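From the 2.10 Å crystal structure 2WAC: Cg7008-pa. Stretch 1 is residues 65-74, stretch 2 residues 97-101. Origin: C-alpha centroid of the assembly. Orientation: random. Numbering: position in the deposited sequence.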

ATOM      1  N   ASP A  65       3.281   6.637 -18.259  1.00 24.95           N
ATOM      2  CA  ASP A  65       2.230   7.212 -19.106  1.00 24.93           C
ATOM      3  C   ASP A  65       2.465   8.668 -19.526  1.00 24.94           C
ATOM      4  O   ASP A  65       1.679   9.228 -20.296  1.00 24.95           O
ATOM      5  CB  ASP A  65       0.852   7.052 -18.434  1.00 24.96           C
ATOM      6  CG  ASP A  65       0.746   7.785 -17.094  1.00 25.09           C
ATOM      7  OD1 ASP A  65       1.759   8.317 -16.590  1.00 25.24           O
ATOM      8  OD2 ASP A  65      -0.374   7.825 -16.542  1.00 25.45           O
ATOM      9  N   ASN A  66       3.551   9.263 -19.026  1.00 24.82           N
ATOM     10  CA  ASN A  66       3.863  10.688 -19.219  1.00 24.76           C
ATOM     11  C   ASN A  66       2.794  11.652 -18.692  1.00 24.62           C
ATOM     12  O   ASN A  66       2.690  12.788 -19.156  1.00 24.60           O
ATOM     13  CB  ASN A  66       4.230  11.005 -20.682  1.00 24.85           C
ATOM     14  CG  ASN A  66       5.602  10.478 -21.069  1.00 25.09           C
ATOM     15  OD1 ASN A  66       6.419  10.125 -20.215  1.00 25.54           O
ATOM     16  ND2 ASN A  66       5.870  10.421 -22.369  1.00 25.49           N
ATOM     17  N   GLN A  67       2.013  11.199 -17.715  1.00 24.54           N
ATOM     18  CA  GLN A  67       1.031  12.064 -17.067  1.00 24.47           C
ATOM     19  C   GLN A  67       1.566  12.574 -15.730  1.00 24.19           C
ATOM     20  O   GLN A  67       2.454  11.959 -15.131  1.00 24.15           O
ATOM     21  CB  GLN A  67      -0.319  11.352 -16.899  1.00 24.58           C
ATOM     22  CG  GLN A  67      -0.936  10.805 -18.201  1.00 25.34           C
ATOM     23  CD  GLN A  67      -1.063  11.846 -19.307  1.00 26.71           C
ATOM     24  OE1 GLN A  67      -1.470  12.986 -19.070  1.00 27.54           O
ATOM     25  NE2 GLN A  67      -0.720  11.450 -20.530  1.00 27.17           N
ATOM     26  N   TRP A  68       1.035  13.709 -15.281  1.00 23.94           N
ATOM     27  CA  TRP A  68       1.497  14.367 -14.060  1.00 23.63           C
ATOM     28  C   TRP A  68       0.688  13.925 -12.834  1.00 23.62           C
ATOM     29  O   TRP A  68      -0.546  13.907 -12.867  1.00 23.38           O
ATOM     30  CB  TRP A  68       1.444  15.890 -14.227  1.00 23.66           C
ATOM     31  CG  TRP A  68       2.397  16.434 -15.274  1.00 23.49           C
ATOM     32  CD1 TRP A  68       2.127  16.656 -16.597  1.00 23.55           C
ATOM     33  CD2 TRP A  68       3.763  16.826 -15.073  1.00 23.36           C
ATOM     34  NE1 TRP A  68       3.240  17.161 -17.230  1.00 23.38           N
ATOM     35  CE2 TRP A  68       4.257  17.277 -16.319  1.00 23.45           C
ATOM     36  CE3 TRP A  68       4.616  16.843 -13.960  1.00 23.64           C
ATOM     37  CZ2 TRP A  68       5.570  17.736 -16.486  1.00 23.35           C
ATOM     38  CZ3 TRP A  68       5.924  17.302 -14.126  1.00 23.48           C
ATOM     39  CH2 TRP A  68       6.385  17.741 -15.382  1.00 23.33           C
ATOM     40  N   TYR A  69       1.399  13.562 -11.764  1.00 23.56           N
ATOM     41  CA  TYR A  69       0.795  13.099 -10.510  1.00 23.55           C
ATOM     42  C   TYR A  69       1.359  13.877  -9.312  1.00 23.40           C
ATOM     43  O   TYR A  69       2.446  14.450  -9.397  1.00 23.38           O
ATOM     44  CB  TYR A  69       1.069  11.602 -10.301  1.00 23.73           C
ATOM     45  CG  TYR A  69       0.477  10.667 -11.339  1.00 24.01           C
ATOM     46  CD1 TYR A  69       1.031  10.562 -12.615  1.00 24.36           C
ATOM     47  CD2 TYR A  69      -0.616   9.858 -11.031  1.00 24.73           C
ATOM     48  CE1 TYR A  69       0.494   9.703 -13.568  1.00 24.68           C
ATOM     49  CE2 TYR A  69      -1.158   8.987 -11.976  1.00 24.89           C
ATOM     50  CZ  TYR A  69      -0.597   8.917 -13.242  1.00 24.94           C
ATOM     51  OH  TYR A  69      -1.126   8.059 -14.179  1.00 25.38           O
ATOM     52  N   ARG A  70       0.624  13.893  -8.201  1.00 23.23           N
ATOM     53  CA  ARG A  70       1.145  14.444  -6.947  1.00 23.09           C
ATOM     54  C   ARG A  70       2.175  13.474  -6.375  1.00 23.05           C
ATOM     55  O   ARG A  70       1.951  12.260  -6.363  1.00 22.91           O
ATOM     56  CB  ARG A  70       0.027  14.677  -5.927  1.00 23.03           C
ATOM     57  CG  ARG A  70      -1.055  15.651  -6.364  1.00 22.81           C
ATOM     58  CD  ARG A  70      -1.785  16.246  -5.167  1.00 22.70           C
ATOM     59  NE  ARG A  70      -2.480  15.244  -4.357  1.00 22.73           N
ATOM     60  CZ  ARG A  70      -3.046  15.486  -3.177  1.00 22.74           C
ATOM     61  NH1 ARG A  70      -3.004  16.703  -2.646  1.00 22.27           N
ATOM     62  NH2 ARG A  70      -3.655  14.506  -2.520  1.00 22.70           N
ATOM     63  N   ALA A  71       3.304  14.003  -5.913  1.00 23.02           N
ATOM     64  CA  ALA A  71       4.395  13.155  -5.439  1.00 23.10           C
ATOM     65  C   ALA A  71       5.186  13.786  -4.302  1.00 23.16           C
ATOM     66  O   ALA A  71       5.332  15.005  -4.236  1.00 23.08           O
ATOM     67  CB  ALA A  71       5.324  12.787  -6.597  1.00 22.96           C
ATOM     68  N   LYS A  72       5.688  12.940  -3.407  1.00 23.42           N
ATOM     69  CA  LYS A  72       6.568  13.375  -2.331  1.00 23.72           C
ATOM     70  C   LYS A  72       7.992  12.958  -2.667  1.00 23.77           C
ATOM     71  O   LYS A  72       8.243  11.796  -2.989  1.00 23.68           O
ATOM     72  CB  LYS A  72       6.124  12.753  -1.004  1.00 23.83           C
ATOM     73  CG  LYS A  72       7.023  13.043   0.194  1.00 24.40           C
ATOM     74  CD  LYS A  72       6.504  12.305   1.417  1.00 25.28           C
ATOM     75  CE  LYS A  72       7.563  12.157   2.492  1.00 25.89           C
ATOM     76  NZ  LYS A  72       7.063  11.317   3.621  1.00 26.89           N
ATOM     77  N   VAL A  73       8.918  13.911  -2.611  1.00 23.96           N
ATOM     78  CA  VAL A  73      10.328  13.611  -2.814  1.00 24.28           C
ATOM     79  C   VAL A  73      10.895  13.003  -1.534  1.00 24.58           C
ATOM     80  O   VAL A  73      10.931  13.657  -0.489  1.00 24.41           O
ATOM     81  CB  VAL A  73      11.139  14.865  -3.224  1.00 24.25           C
ATOM     82  CG1 VAL A  73      12.608  14.522  -3.361  1.00 24.37           C
ATOM     83  CG2 VAL A  73      10.609  15.444  -4.529  1.00 24.17           C
ATOM     84  N   GLU A  74      11.322  11.747  -1.619  1.00 24.99           N
ATOM     85  CA  GLU A  74      11.853  11.039  -0.455  1.00 25.53           C
ATOM     86  C   GLU A  74      13.380  11.081  -0.363  1.00 25.50           C
ATOM     87  O   GLU A  74      13.936  11.105   0.736  1.00 25.77           O
ATOM     88  CB  GLU A  74      11.336   9.602  -0.421  1.00 25.77           C
ATOM     89  CG  GLU A  74       9.841   9.508  -0.119  1.00 27.02           C
ATOM     90  CD  GLU A  74       9.403   8.112   0.250  1.00 28.83           C
ATOM     91  OE1 GLU A  74      10.212   7.173   0.088  1.00 30.22           O
ATOM     92  OE2 GLU A  74       8.251   7.952   0.703  1.00 29.05           O
ATOM     93  N   ASN A  97      14.438  16.568 -13.856  1.00 23.06           N
ATOM     94  CA  ASN A  97      13.828  17.352 -14.935  1.00 23.56           C
ATOM     95  C   ASN A  97      12.388  16.930 -15.275  1.00 23.72           C
ATOM     96  O   ASN A  97      11.720  17.579 -16.079  1.00 23.92           O
ATOM     97  CB  ASN A  97      14.731  17.443 -16.186  1.00 23.65           C
ATOM     98  CG  ASN A  97      15.009  16.092 -16.835  1.00 23.84           C
ATOM     99  OD1 ASN A  97      14.164  15.200 -16.853  1.00 24.70           O
ATOM    100  ND2 ASN A  97      16.204  15.952 -17.398  1.00 24.36           N
ATOM    101  N   ARG A  98      11.922  15.852 -14.645  1.00 24.00           N
ATOM    102  CA  ARG A  98      10.526  15.416 -14.751  1.00 24.20           C
ATOM    103  C   ARG A  98       9.726  15.795 -13.501  1.00 24.55           C
ATOM    104  O   ARG A  98       8.617  15.296 -13.275  1.00 24.52           O
ATOM    105  CB  ARG A  98      10.447  13.911 -15.016  1.00 24.10           C
ATOM    106  CG  ARG A  98      10.885  13.512 -16.415  1.00 23.58           C
ATOM    107  CD  ARG A  98      10.842  12.009 -16.612  1.00 22.63           C
ATOM    108  NE  ARG A  98       9.477  11.499 -16.751  1.00 21.37           N
ATOM    109  CZ  ARG A  98       8.854  11.305 -17.912  1.00 20.73           C
ATOM    110  NH1 ARG A  98       9.457  11.579 -19.064  1.00 19.86           N
ATOM    111  NH2 ARG A  98       7.617  10.833 -17.918  1.00 19.65           N
ATOM    112  N   LEU A  99      10.305  16.681 -12.695  1.00 24.94           N
ATOM    113  CA  LEU A  99       9.641  17.219 -11.516  1.00 25.52           C
ATOM    114  C   LEU A  99       9.371  18.703 -11.697  1.00 26.00           C
ATOM    115  O   LEU A  99      10.174  19.422 -12.296  1.00 26.08           O
ATOM    116  CB  LEU A  99      10.487  16.993 -10.257  1.00 25.39           C
ATOM    117  CG  LEU A  99      10.979  15.572  -9.951  1.00 25.43           C
ATOM    118  CD1 LEU A  99      11.862  15.562  -8.715  1.00 24.97           C
ATOM    119  CD2 LEU A  99       9.828  14.594  -9.787  1.00 24.66           C
ATOM    120  N   ALA A 100       8.233  19.153 -11.181  1.00 26.73           N
ATOM    121  CA  ALA A 100       7.879  20.566 -11.194  1.00 27.38           C
ATOM    122  C   ALA A 100       7.263  20.952  -9.858  1.00 27.93           C
ATOM    123  O   ALA A 100       6.828  20.085  -9.092  1.00 27.88           O
ATOM    124  CB  ALA A 100       6.917  20.860 -12.334  1.00 27.39           C
ATOM    125  N   ALA A 101       7.238  22.253  -9.574  1.00 28.61           N
ATOM    126  CA  ALA A 101       6.549  22.760  -8.395  1.00 29.26           C
ATOM    127  C   ALA A 101       5.060  22.467  -8.534  1.00 29.70           C
ATOM    128  O   ALA A 101       4.456  22.745  -9.575  1.00 29.89           O
ATOM    129  CB  ALA A 101       6.793  24.254  -8.229  1.00 29.20           C
TER

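A single hydrogen bond, made at the far tip of a long side chain, is the one polar link between these two stretches, whose strand axes approach no closer than 9.2 Å and run at 73° to each other. At that separation stretch 1 reaches across with side chains, meeting both side chains and backbone of stretch 2, and long side chains do much of the bridging. R98 illustrates this: its CA-to-CB bond points sideways, yet the chain extends (chi1 m, chi2 t) and then bends at chi3 (p), bringing NH2 within 2.7 Å of N66 OD1. The N-H...O angle of 169° is nearly linear, and OD1 lies near the guanidinium plane, where the arginine N-H groups point. N66 sits in the loop before its strand, and its short amide supplies the acceptor.

W68 spans the gap in the other direction. Its CB also starts sideways, but the broad indole carries CZ3 to 3.5 Å from the backbone O of R98 and 4.1 Å from A100 CB. The small methyl of A100 points toward stretch 1 and gives the ring an apolar neighbour. Further along, V73 points toward stretch 2, while L99 starts away and its end comes nearer, so V73 CG2 lies 4.4 Å from L99 CD1, two branched apolar chains suited to a buried site. Only 240 Å² is buried in all, summed over both sides: a modest interface in which a polar bond between exposed N66 and partly exposed R98 accompanies sparse apolar packing.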